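PDB 4HC5: Glyoxalase/bleomycin resistance protein/dioxygenase from Sphaerobacter thermophilus, which belongs to the glyoxalase/bleomycin resistance/dioxygenase (vicinal oxygen chelate) superfamily and may act as a dioxygenase. Local coordinates for the interface of chains A and B. Residues are numbered along the deposited sequence; one frame, centred on the assembly and turned at random. Chains: chain A/B, Glyoxalase/bleomycin resistance protein/dioxygenase.

Contact 1: the interface of chains A and B. Residues chain A 56-57, 59, 86-88; chain B 9, 11-13.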
ATOM      1  N   PRO A  56      11.152   4.048  -2.583  1.00 17.78           N
ATOM      2  CA  PRO A  56      11.978   5.149  -2.118  1.00 18.84           C
ATOM      3  C   PRO A  56      13.348   4.659  -1.706  1.00 20.46           C
ATOM      4  O   PRO A  56      13.463   3.572  -1.139  1.00 21.33           O
ATOM      5  CB  PRO A  56      11.180   5.720  -0.904  1.00 20.98           C
ATOM      6  CG  PRO A  56       9.749   5.293  -1.183  1.00 21.07           C
ATOM      7  CD  PRO A  56       9.912   3.903  -1.806  1.00 19.50           C
ATOM      8  N   PRO A  57      14.385   5.412  -1.993  1.00 23.50           N
ATOM      9  CA  PRO A  57      15.768   4.911  -1.715  1.00 22.88           C
ATOM     10  C   PRO A  57      15.974   4.512  -0.257  1.00 26.10           C
ATOM     11  O   PRO A  57      15.664   5.270   0.644  1.00 27.97           O
ATOM     12  CB  PRO A  57      16.670   6.081  -2.078  1.00 27.28           C
ATOM     13  CG  PRO A  57      15.824   6.785  -3.061  1.00 27.00           C
ATOM     14  CD  PRO A  57      14.400   6.716  -2.624  1.00 23.48           C
ATOM     15  N   ALA A  59      14.291   2.306   1.462  1.00 22.50           N
ATOM     16  CA  ALA A  59      13.065   1.900   2.137  1.00 21.48           C
ATOM     17  C   ALA A  59      12.685   0.471   1.859  1.00 19.75           C
ATOM     18  O   ALA A  59      13.143  -0.125   0.857  1.00 24.20           O
ATOM     19  CB  ALA A  59      11.908   2.843   1.763  1.00 20.84           C
ATOM     20  N   ILE A  86       6.083   9.719   3.355  1.00 16.34           N
ATOM     21  CA  ILE A  86       6.837  10.548   4.298  1.00 17.16           C
ATOM     22  C   ILE A  86       8.057  11.172   3.614  1.00 17.04           C
ATOM     23  O   ILE A  86       8.758  10.519   2.818  1.00 19.23           O
ATOM     24  CB  ILE A  86       7.330   9.721   5.519  1.00 17.24           C
ATOM     25  CG1 ILE A  86       6.111   9.212   6.305  1.00 19.28           C
ATOM     26  CG2 ILE A  86       8.269  10.515   6.399  1.00 18.86           C
ATOM     27  CD1 ILE A  86       5.149  10.203   6.847  1.00 24.76           C
ATOM     28  N   THR A  87       8.281  12.451   3.931  1.00 18.28           N
ATOM     29  CA  THR A  87       9.504  13.142   3.568  1.00 18.85           C
ATOM     30  C   THR A  87      10.076  13.735   4.862  1.00 18.98           C
ATOM     31  O   THR A  87       9.342  14.086   5.765  1.00 19.80           O
ATOM     32  CB  THR A  87       9.256  14.265   2.520  1.00 19.15           C
ATOM     33  OG1 THR A  87      10.502  14.852   2.166  1.00 22.13           O
ATOM     34  CG2 THR A  87       8.306  15.346   3.055  1.00 20.26           C
ATOM     35  N   ARG A  88      11.381  13.842   4.905  1.00 20.87           N
ATOM     36  CA  ARG A  88      12.039  14.504   6.038  1.00 23.48           C
ATOM     37  C   ARG A  88      12.131  16.027   5.960  1.00 22.69           C
ATOM     38  O   ARG A  88      12.413  16.701   6.951  1.00 27.69           O
ATOM     39  CB  ARG A  88      13.402  13.866   6.313  1.00 25.29           C
ATOM     40  CG  ARG A  88      13.216  12.375   6.630  1.00 29.90           C
ATOM     41  CD  ARG A  88      14.288  11.745   7.528  1.00 39.57           C
ATOM     42  NE  ARG A  88      13.937  10.314   7.694  1.00 44.00           N
ATOM     43  CZ  ARG A  88      14.290   9.314   6.880  1.00 47.02           C
ATOM     44  NH1 ARG A  88      13.883   8.057   7.134  1.00 48.35           N
ATOM     45  NH2 ARG A  88      15.051   9.548   5.813  1.00 45.79           N
TER
ATOM     46  N   LEU B   9      16.083  13.303   0.767  1.00 30.48           N
ATOM     47  CA  LEU B   9      15.229  12.615  -0.261  1.00 30.41           C
ATOM     48  C   LEU B   9      13.935  13.354  -0.497  1.00 25.92           C
ATOM     49  O   LEU B   9      13.354  13.951   0.447  1.00 27.56           O
ATOM     50  CB  LEU B   9      14.884  11.183   0.172  1.00 30.59           C
ATOM     51  CG  LEU B   9      16.026  10.151   0.355  1.00 36.74           C
ATOM     52  CD1 LEU B   9      15.537   8.777   0.953  1.00 37.90           C
ATOM     53  CD2 LEU B   9      16.797   9.990  -0.973  1.00 37.33           C
ATOM     54  N   ILE B  11      11.241  11.796  -1.215  1.00 23.10           N
ATOM     55  CA  ILE B  11      10.346  10.838  -0.531  1.00 20.49           C
ATOM     56  C   ILE B  11      11.208   9.799   0.167  1.00 20.98           C
ATOM     57  O   ILE B  11      11.999   9.110  -0.484  1.00 23.66           O
ATOM     58  CB  ILE B  11       9.374  10.082  -1.519  1.00 24.99           C
ATOM     59  CG1 ILE B  11       8.600  11.087  -2.441  1.00 27.36           C
ATOM     60  CG2 ILE B  11       8.470   9.065  -0.793  1.00 22.27           C
ATOM     61  CD1 ILE B  11       7.690  12.025  -1.747  1.00 26.52           C
ATOM     62  N   ALA B  12      10.984   9.637   1.493  1.00 19.81           N
ATOM     63  CA  ALA B  12      11.772   8.748   2.350  1.00 20.74           C
ATOM     64  C   ALA B  12      11.233   7.320   2.419  1.00 18.57           C
ATOM     65  O   ALA B  12      11.981   6.371   2.386  1.00 21.08           O
ATOM     66  CB  ALA B  12      11.898   9.334   3.750  1.00 24.23           C
ATOM     67  N   TYR B  13       9.919   7.185   2.527  1.00 17.34           N
ATOM     68  CA  TYR B  13       9.258   5.878   2.613  1.00 16.95           C
ATOM     69  C   TYR B  13       7.747   6.028   2.521  1.00 16.26           C
ATOM     70  O   TYR B  13       7.172   7.109   2.675  1.00 16.86           O
ATOM     71  CB  TYR B  13       9.611   5.100   3.906  1.00 18.23           C
ATOM     72  CG  TYR B  13       9.242   5.750   5.205  1.00 19.64           C
ATOM     73  CD1 TYR B  13      10.144   6.667   5.790  1.00 21.63           C
ATOM     74  CD2 TYR B  13       8.084   5.440   5.893  1.00 20.08           C
ATOM     75  CE1 TYR B  13       9.902   7.198   7.050  1.00 24.62           C
ATOM     76  CE2 TYR B  13       7.790   6.016   7.134  1.00 23.71           C
ATOM     77  CZ  TYR B  13       8.700   6.914   7.675  1.00 25.67           C
ATOM     78  OH  TYR B  13       8.462   7.494   8.890  1.00 32.42           O
TER
HETATM   79  O   HOH W   1      13.153  12.764   2.951  1.00 25.81           O
HETATM   80  O   HOH W   2      14.431   5.696   2.951  1.00 30.96           O
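The phenol ring of B:Tyr13 lies against A:Ile86 at the two-fold subunit interface of the deposited dimer; CB of the isoleucine stands over one face, 3.9 Å from the ring centroid and displaced toward the rim, a CH-pi contact. The two branches of A:Ile86 spread over that face toward the hydroxyl end, CG1 near CE2 and CG2 near CE1. With CG of B:Tyr13 between its own backbone N and carbonyl carbon (chi1 61°), the ring runs alongside the isoleucine in the same direction. A second flat group, the guanidinium of A:Arg88, receives the methyl CB of B:Ala12 near the rim of one face; its plane is turned 42° from that of the tyrosine ring. The main chains of A:Ile86 and B:Tyr13 form an antiparallel bridge, flanked by B:Ala12 just before the strand: A:Ile86 N donates to B:Tyr13 O at 2.9 Å, and B:Ala12 N donates to A:Ile86 O at 2.7 Å. On the other flank, A:Pro56 sets its CG against CA of B:Tyr13 and CG2 of B:Ile11, while A:Pro57 lays its CG beside CD2 of B:Leu9, the two side chains running antiparallel. Water joins A:Arg88 N to B:Leu9 O; another water lies 2.7 Å from A:Pro57 O and 2.6 Å from B:Ala12 O.

Contact 2: the interface of chains A and B. Residues chain A 56, 61, 63, 83-85; chain B 11, 13-15.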
ATOM      1  N   PRO A  56      11.152   4.048  -2.583  1.00 17.78           N
ATOM      2  CA  PRO A  56      11.978   5.149  -2.118  1.00 18.84           C
ATOM      3  C   PRO A  56      13.348   4.659  -1.706  1.00 20.46           C
ATOM      4  O   PRO A  56      13.463   3.572  -1.139  1.00 21.33           O
ATOM      5  CB  PRO A  56      11.180   5.720  -0.904  1.00 20.98           C
ATOM      6  CG  PRO A  56       9.749   5.293  -1.183  1.00 21.07           C
ATOM      7  CD  PRO A  56       9.912   3.903  -1.806  1.00 19.50           C
ATOM      8  N   THR A  61       9.147  -1.101   1.773  1.00 17.15           N
ATOM      9  CA  THR A  61       7.915  -1.346   1.022  1.00 16.94           C
ATOM     10  C   THR A  61       7.987  -0.632  -0.360  1.00 16.71           C
ATOM     11  O   THR A  61       8.203   0.579  -0.430  1.00 17.41           O
ATOM     12  CB  THR A  61       6.708  -0.995   1.845  1.00 17.70           C
ATOM     13  OG1 THR A  61       6.674  -1.751   3.042  1.00 17.79           O
ATOM     14  CG2 THR A  61       5.403  -1.209   1.069  1.00 16.80           C
ATOM     15  N   VAL A  63       6.178   0.180  -4.330  1.00 15.49           N
ATOM     16  CA  VAL A  63       4.911   0.494  -5.001  1.00 15.44           C
ATOM     17  C   VAL A  63       4.965  -0.163  -6.399  1.00 16.04           C
ATOM     18  O   VAL A  63       5.909   0.066  -7.177  1.00 16.57           O
ATOM     19  CB  VAL A  63       4.740   2.020  -5.141  1.00 15.79           C
ATOM     20  CG1 VAL A  63       3.476   2.381  -5.975  1.00 19.47           C
ATOM     21  CG2 VAL A  63       4.746   2.688  -3.743  1.00 19.26           C
ATOM     22  N   ILE A  83      -2.551   5.967  -0.305  1.00 17.17           N
ATOM     23  CA  ILE A  83      -1.097   5.866   0.030  1.00 16.47           C
ATOM     24  C   ILE A  83      -0.646   7.214   0.554  1.00 18.00           C
ATOM     25  O   ILE A  83      -0.797   8.261  -0.073  1.00 18.51           O
ATOM     26  CB  ILE A  83      -0.236   5.396  -1.141  1.00 17.88           C
ATOM     27  CG1 ILE A  83      -0.616   3.969  -1.524  1.00 18.30           C
ATOM     28  CG2 ILE A  83       1.269   5.474  -0.819  1.00 19.25           C
ATOM     29  CD1 ILE A  83      -0.061   3.453  -2.859  1.00 19.73           C
ATOM     30  N   SER A  84      -0.004   7.151   1.724  1.00 16.35           N
ATOM     31  CA  SER A  84       0.617   8.330   2.322  1.00 16.77           C
ATOM     32  C   SER A  84       2.132   8.112   2.289  1.00 15.97           C
ATOM     33  O   SER A  84       2.639   6.995   2.514  1.00 17.29           O
ATOM     34  CB  SER A  84       0.170   8.574   3.738  1.00 17.52           C
ATOM     35  OG  SER A  84      -1.239   8.776   3.821  1.00 21.94           O
ATOM     36  N   LEU A  85       2.853   9.159   1.990  1.00 15.96           N
ATOM     37  CA  LEU A  85       4.297   9.179   1.793  1.00 15.74           C
ATOM     38  C   LEU A  85       4.922  10.132   2.828  1.00 15.67           C
ATOM     39  O   LEU A  85       4.396  11.208   3.058  1.00 18.37           O
ATOM     40  CB  LEU A  85       4.645   9.660   0.389  1.00 17.08           C
ATOM     41  CG  LEU A  85       4.077   8.827  -0.777  1.00 16.48           C
ATOM     42  CD1 LEU A  85       4.370   9.542  -2.126  1.00 17.79           C
ATOM     43  CD2 LEU A  85       4.593   7.388  -0.765  1.00 17.55           C
TER
ATOM     44  N   ILE B  11      11.241  11.796  -1.215  1.00 23.10           N
ATOM     45  CA  ILE B  11      10.346  10.838  -0.531  1.00 20.49           C
ATOM     46  C   ILE B  11      11.208   9.799   0.167  1.00 20.98           C
ATOM     47  O   ILE B  11      11.999   9.110  -0.484  1.00 23.66           O
ATOM     48  CB  ILE B  11       9.374  10.082  -1.519  1.00 24.99           C
ATOM     49  CG1 ILE B  11       8.600  11.087  -2.441  1.00 27.36           C
ATOM     50  CG2 ILE B  11       8.470   9.065  -0.793  1.00 22.27           C
ATOM     51  CD1 ILE B  11       7.690  12.025  -1.747  1.00 26.52           C
ATOM     52  N   TYR B  13       9.919   7.185   2.527  1.00 17.34           N
ATOM     53  CA  TYR B  13       9.258   5.878   2.613  1.00 16.95           C
ATOM     54  C   TYR B  13       7.747   6.028   2.521  1.00 16.26           C
ATOM     55  O   TYR B  13       7.172   7.109   2.675  1.00 16.86           O
ATOM     56  CB  TYR B  13       9.611   5.100   3.906  1.00 18.23           C
ATOM     57  CG  TYR B  13       9.242   5.750   5.205  1.00 19.64           C
ATOM     58  CD1 TYR B  13      10.144   6.667   5.790  1.00 21.63           C
ATOM     59  CD2 TYR B  13       8.084   5.440   5.893  1.00 20.08           C
ATOM     60  CE1 TYR B  13       9.902   7.198   7.050  1.00 24.62           C
ATOM     61  CE2 TYR B  13       7.790   6.016   7.134  1.00 23.71           C
ATOM     62  CZ  TYR B  13       8.700   6.914   7.675  1.00 25.67           C
ATOM     63  OH  TYR B  13       8.462   7.494   8.890  1.00 32.42           O
ATOM     64  N   VAL B  14       7.155   4.891   2.210  1.00 16.76           N
ATOM     65  CA  VAL B  14       5.696   4.772   2.228  1.00 16.91           C
ATOM     66  C   VAL B  14       5.171   4.612   3.656  1.00 17.09           C
ATOM     67  O   VAL B  14       5.553   3.645   4.382  1.00 18.65           O
ATOM     68  CB  VAL B  14       5.182   3.564   1.383  1.00 17.52           C
ATOM     69  CG1 VAL B  14       3.660   3.455   1.478  1.00 16.68           C
ATOM     70  CG2 VAL B  14       5.717   3.657  -0.075  1.00 18.68           C
ATOM     71  N   HIS B  15       4.339   5.541   4.110  1.00 16.68           N
ATOM     72  CA  HIS B  15       3.857   5.493   5.483  1.00 15.85           C
ATOM     73  C   HIS B  15       2.864   4.395   5.680  1.00 16.73           C
ATOM     74  O   HIS B  15       2.916   3.637   6.673  1.00 17.02           O
ATOM     75  CB  HIS B  15       3.207   6.812   5.870  1.00 17.01           C
ATOM     76  CG  HIS B  15       2.597   6.809   7.251  1.00 18.90           C
ATOM     77  ND1 HIS B  15       1.319   6.457   7.477  1.00 19.05           N
ATOM     78  CD2 HIS B  15       3.142   7.133   8.493  1.00 21.19           C
ATOM     79  CE1 HIS B  15       1.055   6.550   8.795  1.00 20.11           C
ATOM     80  NE2 HIS B  15       2.172   6.963   9.415  1.00 20.98           N
TER
HETATM   81  O   HOH W   3       8.523   2.467   1.601  1.00 18.32           O
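A:Leu85 and B:Val14 pair in an antiparallel beta bridge, and beside it B:His15 N donates to A:Ser84 O at 2.7 Å, a bent bond (146° at the hydrogen) whose donor is tilted from the carbonyl plane. The side chains show how a branched residue can serve several neighbours at once. B:Val14 points its methyls at different parts of chain A: CG1, anti to the backbone N (chi1 178°), meets CG2 of A:Ile83 at 3.9 Å, whereas CG2 touches CG2 of A:Val63 and, in a direction roughly at right angles, CD2 of A:Leu85, 3.9 and 4.0 Å away. The three side chains meet the valine at a slant, methyl against methyl. A:Leu85 also turns to B:Ile11, its CB lying 4.0 Å from CG2 of that isoleucine, with the two CD1 methyls meeting more distantly. CB of B:His15 rests 3.4 Å from A:Ser84 O, close to the carbonyl that its own N engages. The N of B:Val14 is linked through a water to A:Thr61 O, 2.8 Å from each. In the fold, the start of strand 13-20 of chain B thus runs along the edge of strand 79-87 of chain A, with A:Val63 of strand 62-66 and A:Thr61 just before it bordering B:Val14.

Contact 3: the interface of chains A and B. Residues chain A 87, 89, 92; chain B 8-10.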
ATOM      1  N   THR A  87       8.281  12.451   3.931  1.00 18.28           N
ATOM      2  CA  THR A  87       9.504  13.142   3.568  1.00 18.85           C
ATOM      3  C   THR A  87      10.076  13.735   4.862  1.00 18.98           C
ATOM      4  O   THR A  87       9.342  14.086   5.765  1.00 19.80           O
ATOM      5  CB  THR A  87       9.256  14.265   2.520  1.00 19.15           C
ATOM      6  OG1 THR A  87      10.502  14.852   2.166  1.00 22.13           O
ATOM      7  CG2 THR A  87       8.306  15.346   3.055  1.00 20.26           C
ATOM      8  N   ASP A  89      11.913  16.599   4.777  1.00 22.88           N
ATOM      9  CA  ASP A  89      11.926  18.071   4.554  1.00 22.02           C
ATOM     10  C   ASP A  89      10.858  18.429   3.507  1.00 20.32           C
ATOM     11  O   ASP A  89      11.085  18.350   2.349  1.00 20.83           O
ATOM     12  CB  ASP A  89      13.307  18.559   4.179  1.00 22.23           C
ATOM     13  CG  ASP A  89      13.392  20.059   4.091  1.00 28.60           C
ATOM     14  OD1 ASP A  89      12.379  20.706   4.015  1.00 26.56           O
ATOM     15  OD2 ASP A  89      14.512  20.542   4.083  1.00 35.85           O
ATOM     16  N   GLU A  92      11.501  21.544   1.161  1.00 21.73           N
ATOM     17  CA  GLU A  92      12.386  21.207   0.048  1.00 22.01           C
ATOM     18  C   GLU A  92      11.682  20.345  -0.979  1.00 20.21           C
ATOM     19  O   GLU A  92      11.841  20.538  -2.183  1.00 21.36           O
ATOM     20  CB  GLU A  92      13.644  20.520   0.548  1.00 27.46           C
ATOM     21  CG  GLU A  92      14.653  20.315  -0.550  1.00 38.16           C
ATOM     22  CD  GLU A  92      15.211  21.659  -1.085  1.00 43.23           C
ATOM     23  OE1 GLU A  92      15.613  21.677  -2.251  1.00 68.81           O
ATOM     24  OE2 GLU A  92      15.238  22.710  -0.363  1.00 60.77           O
TER
ATOM     25  N   SER B   8      18.220  16.221   1.256  1.00 52.36           N
ATOM     26  CA  SER B   8      17.166  15.275   1.763  1.00 32.95           C
ATOM     27  C   SER B   8      16.535  14.534   0.565  1.00 41.06           C
ATOM     28  O   SER B   8      16.456  15.078  -0.507  1.00 38.53           O
ATOM     29  CB  SER B   8      16.064  16.022   2.518  1.00 46.81           C
ATOM     30  OG  SER B   8      15.577  17.122   1.727  1.00 51.48           O
ATOM     31  N   LEU B   9      16.083  13.303   0.767  1.00 30.48           N
ATOM     32  CA  LEU B   9      15.229  12.615  -0.261  1.00 30.41           C
ATOM     33  C   LEU B   9      13.935  13.354  -0.497  1.00 25.92           C
ATOM     34  O   LEU B   9      13.354  13.951   0.447  1.00 27.56           O
ATOM     35  CB  LEU B   9      14.884  11.183   0.172  1.00 30.59           C
ATOM     36  CG  LEU B   9      16.026  10.151   0.355  1.00 36.74           C
ATOM     37  CD1 LEU B   9      15.537   8.777   0.953  1.00 37.90           C
ATOM     38  CD2 LEU B   9      16.797   9.990  -0.973  1.00 37.33           C
HETATM   39  N   MSE B  10      13.481  13.371  -1.747  1.00 24.80           N
HETATM   40  CA  MSE B  10      12.122  13.914  -2.007  1.00 24.97           C
HETATM   41  C   MSE B  10      11.138  13.128  -1.117  1.00 24.60           C
HETATM   42  O   MSE B  10      10.295  13.704  -0.456  1.00 23.41           O
HETATM   43  CB  MSE B  10      11.721  13.817  -3.480  1.00 25.19           C
HETATM   44  CG  MSE B  10      12.614  14.628  -4.391  1.00 28.71           C
HETATM   45 SE   MSE B  10      12.484  16.477  -4.118  0.60 27.31          SE
HETATM   46  CE  MSE B  10      13.886  16.826  -2.854  1.00 29.55           C
TER
HETATM   47  O   HOH W   4      12.990  16.709   0.888  1.00 27.18           O
HETATM   48  O   HOH W   5      16.538  19.409   2.817  1.00 51.08           O
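A:Thr87 meets B:Met10, a selenomethionine, where strand 79-87 of this vicinal oxygen chelate family protein ends and the N-terminal segment of the partner chain passes by. The direct hydrogen bond runs from the hydroxyl OG1 of A:Thr87 to B:Met10 O, 2.9 Å long; the donor stands above the carbonyl plane, 50° out of it. OG1 is anti to the backbone N (chi1 -177°), which carries the hydroxyl across to the partner's main chain. Water-mediated links form the next group, and B:Ser8 is central to them. Its hydroxyl OG is bridged by water to the aspartate: one water, 2.7 Å from OG, also lies 2.6 Å from the carboxylate OD2 of A:Asp89, while another is shared with A:Asp89 O and B:Leu9 O. One serine hydroxyl is thereby tied to both the side chain and the backbone of the aspartate. Van der Waals contact is slight: OG of B:Ser8 comes to 3.6 Å from CB of A:Asp89 and 4.0 Å from CG of A:Glu92. Within chain A, the start of helix 90-99 is capped by the aspartate: A:Glu92 N donates to A:Asp89 OD1 at 3.1 Å, meeting that oxygen from above the carboxylate plane.

The three contacts form one continuous seam. The C-alpha centre of contact 1 lies about 7 Å from those of contact 2 and contact 3, which are about 13 Å from each other. Contact 1 is the middle piece: it shares A:Pro56, B:Ile11 and B:Tyr13 with contact 2, and A:Thr87 and B:Leu9 with contact 3. Strand 79-87 of chain A runs through all three, facing a single stretch of chain B that leads from its N-terminal segment into strand 13-20. The two-fold symmetry repeats the seam with chains exchanged, which would suit a stable dimer, although the biological assembly is not established by the structure alone.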